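Local coordinates for testis-expressed protein 101 (Mus musculus, PDB 7BPS), which controls sperm binding to the zona pellucida and sperm migration into the oviduct, probably acting through the adhesion molecule ADAM3, at residues C123-L126 against G127-S131; F70-Y73 against T74-P77; M135-A138 against N139-Q143. All coordinates share one frame; numbering follows the deposited sequence.

Contact 1. Residues C123-L126 against G127-S131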
loop_
_atom_site.group_PDB
_atom_site.type_symbol
_atom_site.label_atom_id
_atom_site.label_comp_id
_atom_site.label_asym_id
_atom_site.label_seq_id
_atom_site.Cartn_x
_atom_site.Cartn_y
_atom_site.Cartn_z
ATOM N N CYS A 123 6.980 -10.092 -9.394
ATOM C CA CYS A 123 5.627 -9.657 -9.823
ATOM C C CYS A 123 4.907 -8.919 -8.687
ATOM O O CYS A 123 5.302 -9.041 -7.519
ATOM C CB CYS A 123 4.798 -10.858 -10.270
ATOM S SG CYS A 123 4.352 -11.962 -8.899
ATOM N N VAL A 124 3.861 -8.191 -9.052
ATOM C CA VAL A 124 2.815 -7.701 -8.127
ATOM C C VAL A 124 1.480 -7.864 -8.832
ATOM O O VAL A 124 1.398 -7.724 -10.069
ATOM C CB VAL A 124 2.988 -6.234 -7.701
ATOM C CG1 VAL A 124 4.259 -6.022 -6.909
ATOM C CG2 VAL A 124 2.915 -5.289 -8.887
ATOM N N ALA A 125 0.464 -8.183 -8.058
ATOM C CA ALA A 125 -0.915 -8.281 -8.568
ATOM C C ALA A 125 -1.893 -8.236 -7.390
ATOM O O ALA A 125 -1.565 -8.701 -6.277
ATOM C CB ALA A 125 -1.083 -9.538 -9.404
ATOM N N LEU A 126 -3.035 -7.622 -7.635
ATOM C CA LEU A 126 -4.272 -7.880 -6.873
ATOM C C LEU A 126 -4.730 -9.283 -7.251
ATOM O O LEU A 126 -4.827 -9.565 -8.440
ATOM C CB LEU A 126 -5.284 -6.814 -7.258
ATOM C CG LEU A 126 -4.920 -5.451 -6.696
ATOM C CD1 LEU A 126 -5.711 -4.365 -7.395
ATOM C CD2 LEU A 126 -5.157 -5.427 -5.198
ATOM N N GLY A 127 -4.886 -10.135 -6.248
ATOM C CA GLY A 127 -5.153 -11.563 -6.439
ATOM C C GLY A 127 -3.864 -12.330 -6.595
ATOM O O GLY A 127 -3.093 -12.403 -5.633
ATOM N N SER A 128 -3.668 -12.907 -7.771
ATOM C CA SER A 128 -2.493 -13.733 -8.114
ATOM C C SER A 128 -1.833 -13.170 -9.375
ATOM O O SER A 128 -2.556 -12.691 -10.280
ATOM C CB SER A 128 -2.878 -15.173 -8.280
ATOM O OG SER A 128 -2.853 -15.803 -7.018
ATOM N N CYS A 129 -0.502 -13.169 -9.380
ATOM C CA CYS A 129 0.312 -12.824 -10.572
ATOM C C CYS A 129 -0.023 -13.837 -11.659
ATOM O O CYS A 129 -0.087 -15.048 -11.336
ATOM C CB CYS A 129 1.802 -12.876 -10.258
ATOM S SG CYS A 129 2.302 -11.707 -8.970
ATOM N N SER A 130 -0.221 -13.373 -12.882
ATOM C CA SER A 130 -0.361 -14.253 -14.064
ATOM C C SER A 130 0.999 -14.894 -14.401
ATOM O O SER A 130 1.018 -16.004 -14.968
ATOM C CB SER A 130 -0.976 -13.487 -15.218
ATOM O OG SER A 130 -0.257 -12.291 -15.468
ATOM N N SER A 131 2.104 -14.232 -14.052
ATOM C CA SER A 131 3.495 -14.702 -14.294
ATOM C C SER A 131 4.447 -13.967 -13.350
ATOM O O SER A 131 4.083 -12.921 -12.836
ATOM C CB SER A 131 3.928 -14.498 -15.744
ATOM O OG SER A 131 3.698 -13.162 -16.185
#
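C123 and C129 are joined covalently: C123 SG lies 2.1 Å from C129 SG, and the dihedral about this S-S bond is 84°, close to the perpendicular arrangement that a relaxed disulfide prefers. The two cysteines reach each other from differently turned side chains. C123 SG sits between its own backbone N and carbonyl carbon (chi1 69°), whereas C129 SG lies opposite its carbonyl carbon, beside the backbone N.

Van der Waals contacts accompany the bridge. The methyl of A125 points at the returning chain and rests 3.6 Å from S128 O and 3.7 Å from C129 N; the apolar contact is that of A125 CB with C129 SG, at 4.0 Å. At the far end, C123 CB is 3.4 Å from S131 O.

Backbone evidence defines the reversal. The directions of 123-126 and 127-131 differ by 154°, and A125 CA lies 5.1 Å from C129 CA, yet no hydrogen bond joins the two segments. Chain direction changes at G127, whose positive phi suits glycine. The strand's backbone is held instead by strand 158-163, with C123 paired to K163 and A125 to Q161, and R148 NH2 is hydrogen-bonded to G127 O. V124 and L126, which point away from the returning segment, pack on V53 of the first Ly6/uPAR domain.

A short disulfide loop of this kind, closed just past the first strand of the domain, is consistent with the additional first-finger disulfide of Ly6/uPAR domains, a branch of the three-finger fold.

Contact 2. Residues F70-Y73 against T74-P77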
loop_
_atom_site.group_PDB
_atom_site.type_symbol
_atom_site.label_atom_id
_atom_site.label_comp_id
_atom_site.label_asym_id
_atom_site.label_seq_id
_atom_site.Cartn_x
_atom_site.Cartn_y
_atom_site.Cartn_z
ATOM N N PHE A 70 3.266 9.124 7.427
ATOM C CA PHE A 70 3.947 8.640 6.197
ATOM C C PHE A 70 4.882 7.500 6.603
ATOM O O PHE A 70 5.739 7.722 7.450
ATOM C CB PHE A 70 4.728 9.756 5.489
ATOM C CG PHE A 70 5.569 9.245 4.348
ATOM C CD1 PHE A 70 6.840 8.710 4.577
ATOM C CD2 PHE A 70 5.072 9.238 3.050
ATOM C CE1 PHE A 70 7.613 8.219 3.532
ATOM C CE2 PHE A 70 5.849 8.758 2.005
ATOM C CZ PHE A 70 7.115 8.247 2.247
ATOM N N ILE A 71 4.735 6.312 6.016
ATOM C CA ILE A 71 5.606 5.154 6.344
ATOM C C ILE A 71 6.177 4.573 5.047
ATOM O O ILE A 71 5.414 4.310 4.097
ATOM C CB ILE A 71 4.845 4.096 7.162
ATOM C CG1 ILE A 71 4.361 4.672 8.489
ATOM C CG2 ILE A 71 5.701 2.853 7.381
ATOM C CD1 ILE A 71 3.373 3.791 9.218
ATOM N N GLN A 72 7.480 4.327 5.059
ATOM C CA GLN A 72 8.145 3.402 4.120
ATOM C C GLN A 72 8.402 2.094 4.867
ATOM O O GLN A 72 9.267 2.067 5.777
ATOM C CB GLN A 72 9.423 4.031 3.568
ATOM C CG GLN A 72 10.148 3.096 2.627
ATOM C CD GLN A 72 11.180 3.809 1.805
ATOM O OE1 GLN A 72 10.944 4.146 0.641
ATOM N NE2 GLN A 72 12.348 3.985 2.413
ATOM N N TYR A 73 7.661 1.048 4.526
ATOM C CA TYR A 73 7.728 -0.259 5.231
ATOM C C TYR A 73 9.013 -0.947 4.790
ATOM O O TYR A 73 9.769 -1.428 5.616
ATOM C CB TYR A 73 6.472 -1.091 4.951
ATOM C CG TYR A 73 5.201 -0.389 5.348
ATOM C CD1 TYR A 73 4.641 -0.618 6.592
ATOM C CD2 TYR A 73 4.567 0.511 4.511
ATOM C CE1 TYR A 73 3.496 0.042 7.002
ATOM C CE2 TYR A 73 3.422 1.181 4.911
ATOM C CZ TYR A 73 2.875 0.934 6.158
ATOM O OH TYR A 73 1.757 1.574 6.621
ATOM N N THR A 74 9.250 -0.932 3.487
ATOM C CA THR A 74 10.383 -1.613 2.832
ATOM C C THR A 74 10.959 -0.662 1.780
ATOM O O THR A 74 10.183 -0.043 1.048
ATOM C CB THR A 74 9.948 -2.955 2.231
ATOM O OG1 THR A 74 9.493 -3.872 3.234
ATOM C CG2 THR A 74 11.076 -3.593 1.451
ATOM N N ALA A 75 12.279 -0.537 1.731
ATOM C CA ALA A 75 12.993 0.437 0.879
ATOM C C ALA A 75 13.563 -0.261 -0.342
ATOM O O ALA A 75 13.882 -1.450 -0.307
ATOM C CB ALA A 75 14.091 1.097 1.667
ATOM N N PRO A 76 13.705 0.470 -1.465
ATOM C CA PRO A 76 14.410 -0.052 -2.634
ATOM C C PRO A 76 15.867 -0.299 -2.245
ATOM O O PRO A 76 16.326 0.163 -1.203
ATOM C CB PRO A 76 14.231 1.047 -3.683
ATOM C CG PRO A 76 14.036 2.318 -2.870
ATOM C CD PRO A 76 13.276 1.864 -1.640
ATOM N N PRO A 77 16.641 -1.075 -3.016
ATOM C CA PRO A 77 16.161 -1.674 -4.264
ATOM C C PRO A 77 15.219 -2.873 -4.090
ATOM O O PRO A 77 15.257 -3.519 -3.073
ATOM C CB PRO A 77 17.451 -2.146 -4.955
ATOM C CG PRO A 77 18.459 -2.338 -3.826
ATOM C CD PRO A 77 18.053 -1.383 -2.727
HETATM O O HOH W 1 10.803 -3.880 5.835
#
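A classic beta bulge brings Y73 and T74 together opposite A81, at the point where strand 68-72 turns a corner into the loop 74-77. The polar evidence at this corner is a bridging water, which donates to Y73 O at 2.7 Å and to T74 OG1 at 2.9 Å. It thus spans the carbonyl of one bulge residue and the hydroxyl of the next. T74 OG1 lies opposite its own carbonyl carbon (chi1 -63°) and is also hydrogen-bonded to L173 O, so this oxygen has at least two partners.

Over the Y73 ring lies a methyl of its own strand: I71 CG2 stands 3.5 Å above the ring plane, over its centre, a CH-pi-like placement. The phenol end has its partner in S83 OG. Backbone bonds of I71 with S83 and of Y73 with A81 make this the antiparallel pair 68-72 and 80-88, the third finger of the first Ly6/uPAR domain. M174 and I177 of the second domain also pack on Y73, while A75 O accepts from T167 OG1, so the corner belongs to the seam between domains.

Q72 supplies van der Waals contacts without a hydrogen bond across the segments. Its CG is anti to the backbone N (chi1 179°) and the chain runs extended beyond it, which carries the amide along the loop. Q72 CG lies 3.5 Å from T74 O. Farther out, Q72 NE2 meets the methyl A75 CB at 3.5 Å, and Q72 OE1 is 4.0 Å from P76 CD, with the glutamine crossing the proline at about a right angle.

Contact 3. Residues M135-A138 against N139-Q143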
loop_
_atom_site.group_PDB
_atom_site.type_symbol
_atom_site.label_atom_id
_atom_site.label_comp_id
_atom_site.label_asym_id
_atom_site.label_seq_id
_atom_site.Cartn_x
_atom_site.Cartn_y
_atom_site.Cartn_z
ATOM N N MET A 135 14.219 -11.849 -12.431
ATOM C CA MET A 135 14.988 -10.581 -12.579
ATOM C C MET A 135 16.245 -10.638 -11.723
ATOM O O MET A 135 16.265 -11.241 -10.649
ATOM C CB MET A 135 14.180 -9.358 -12.161
ATOM C CG MET A 135 12.927 -9.182 -12.958
ATOM S SD MET A 135 12.138 -7.626 -12.572
ATOM C CE MET A 135 12.767 -6.561 -13.862
ATOM N N PRO A 136 17.349 -10.022 -12.191
ATOM C CA PRO A 136 18.567 -9.954 -11.402
ATOM C C PRO A 136 18.355 -8.980 -10.238
ATOM O O PRO A 136 17.696 -7.972 -10.395
ATOM C CB PRO A 136 19.622 -9.485 -12.421
ATOM C CG PRO A 136 18.843 -8.711 -13.441
ATOM C CD PRO A 136 17.473 -9.359 -13.497
ATOM N N CYS A 137 18.876 -9.344 -9.077
ATOM C CA CYS A 137 18.798 -8.559 -7.825
ATOM C C CYS A 137 19.930 -7.532 -7.774
ATOM O O CYS A 137 21.070 -7.908 -8.029
ATOM C CB CYS A 137 18.907 -9.497 -6.636
ATOM S SG CYS A 137 17.655 -10.813 -6.666
ATOM N N ALA A 138 19.625 -6.289 -7.410
ATOM C CA ALA A 138 20.612 -5.207 -7.216
ATOM C C ALA A 138 21.445 -5.496 -5.967
ATOM O O ALA A 138 20.979 -6.277 -5.104
ATOM C CB ALA A 138 19.911 -3.879 -7.078
ATOM N N ASN A 139 22.618 -4.859 -5.882
ATOM C CA ASN A 139 23.454 -4.823 -4.658
ATOM C C ASN A 139 22.588 -4.285 -3.511
ATOM O O ASN A 139 21.910 -3.270 -3.687
ATOM C CB ASN A 139 24.729 -3.987 -4.850
ATOM C CG ASN A 139 25.870 -4.440 -3.962
ATOM O OD1 ASN A 139 26.064 -5.638 -3.790
ATOM N ND2 ASN A 139 26.647 -3.511 -3.418
ATOM N N GLY A 140 22.603 -4.937 -2.363
ATOM C CA GLY A 140 21.851 -4.453 -1.190
ATOM C C GLY A 140 20.614 -5.301 -0.923
ATOM O O GLY A 140 20.112 -5.225 0.209
ATOM N N THR A 141 20.130 -6.088 -1.900
ATOM C CA THR A 141 19.003 -7.034 -1.685
ATOM C C THR A 141 19.552 -8.162 -0.819
ATOM O O THR A 141 20.725 -8.474 -0.970
ATOM C CB THR A 141 18.377 -7.468 -3.011
ATOM O OG1 THR A 141 19.436 -7.891 -3.862
ATOM C CG2 THR A 141 17.603 -6.348 -3.681
ATOM N N THR A 142 18.744 -8.686 0.097
ATOM C CA THR A 142 19.134 -9.742 1.058
ATOM C C THR A 142 18.526 -11.091 0.667
ATOM O O THR A 142 19.042 -12.091 1.161
ATOM C CB THR A 142 18.733 -9.348 2.485
ATOM O OG1 THR A 142 17.308 -9.216 2.570
ATOM C CG2 THR A 142 19.395 -8.067 2.956
ATOM N N GLN A 143 17.472 -11.150 -0.152
ATOM C CA GLN A 143 16.653 -12.402 -0.297
ATOM C C GLN A 143 15.736 -12.348 -1.529
ATOM O O GLN A 143 15.465 -11.254 -2.027
ATOM C CB GLN A 143 15.806 -12.660 0.967
ATOM C CG GLN A 143 14.789 -11.573 1.314
ATOM C CD GLN A 143 13.930 -11.826 2.540
ATOM O OE1 GLN A 143 12.777 -11.392 2.640
ATOM N NE2 GLN A 143 14.490 -12.494 3.523
#
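T141 folds back on A138 and C137, and its side chain can be followed atom by atom. T141 CB lies 3.5 Å from A138 O and 4.2 Å from C137 CB, which places the branch point close to both residues. From there the hydroxyl takes the position between backbone N and carbonyl carbon (chi1 50°), and this rotation swings OG1 toward A138. T141 OG1 donates to A138 O at 2.6 Å, and the C=O...donor angle of 162° puts it almost in line with the carbonyl bond. The same oxygen passes 3.2 Å from C137 CB, whereas the other branch, T141 CG2, stays 3.7 Å from A138 O.

The backbone adds a second, weak bond to that carbonyl: T141 N donates to A138 O at 3.3 Å. This bond closes a type II beta turn from A138 to T141, in which G140 has the positive phi expected at its third position. C137 is bridged by disulfide to C165, and F194 packs against both C137 and T141.

N139, G140 and T141 form a predicted N-glycosylation sequon, although no glycan is present here. Chemically, one carbonyl oxygen receives two donors from a single residue: the hydroxyl bond fixes the rotation of T141, supplements the weak turn bond, and commits the sequon's hydroxyl proton to A138.

How the contacts relate
From the N terminus, contact 2 comes first, a corner between strands 68-72 and 80-88 of the first Ly6/uPAR domain. Contact 1 follows in the second domain, where its disulfide closes a short loop at the end of strand 119-126, and contact 3 closes the turn after strand 134-136, on the way to strand 143-152. All three are in series: none nests in or crosses another. Contact 1 lies in the connection between 119-126 and 134-136, neighbours in one sheet, and contact 3 beyond the second of them, their centres 20 Å apart. Contacts 2 and 3 meet across the domain boundary, where P77 CB packs 3.7 Å from A138 CB and P77 CG 3.6 Å from N139 O.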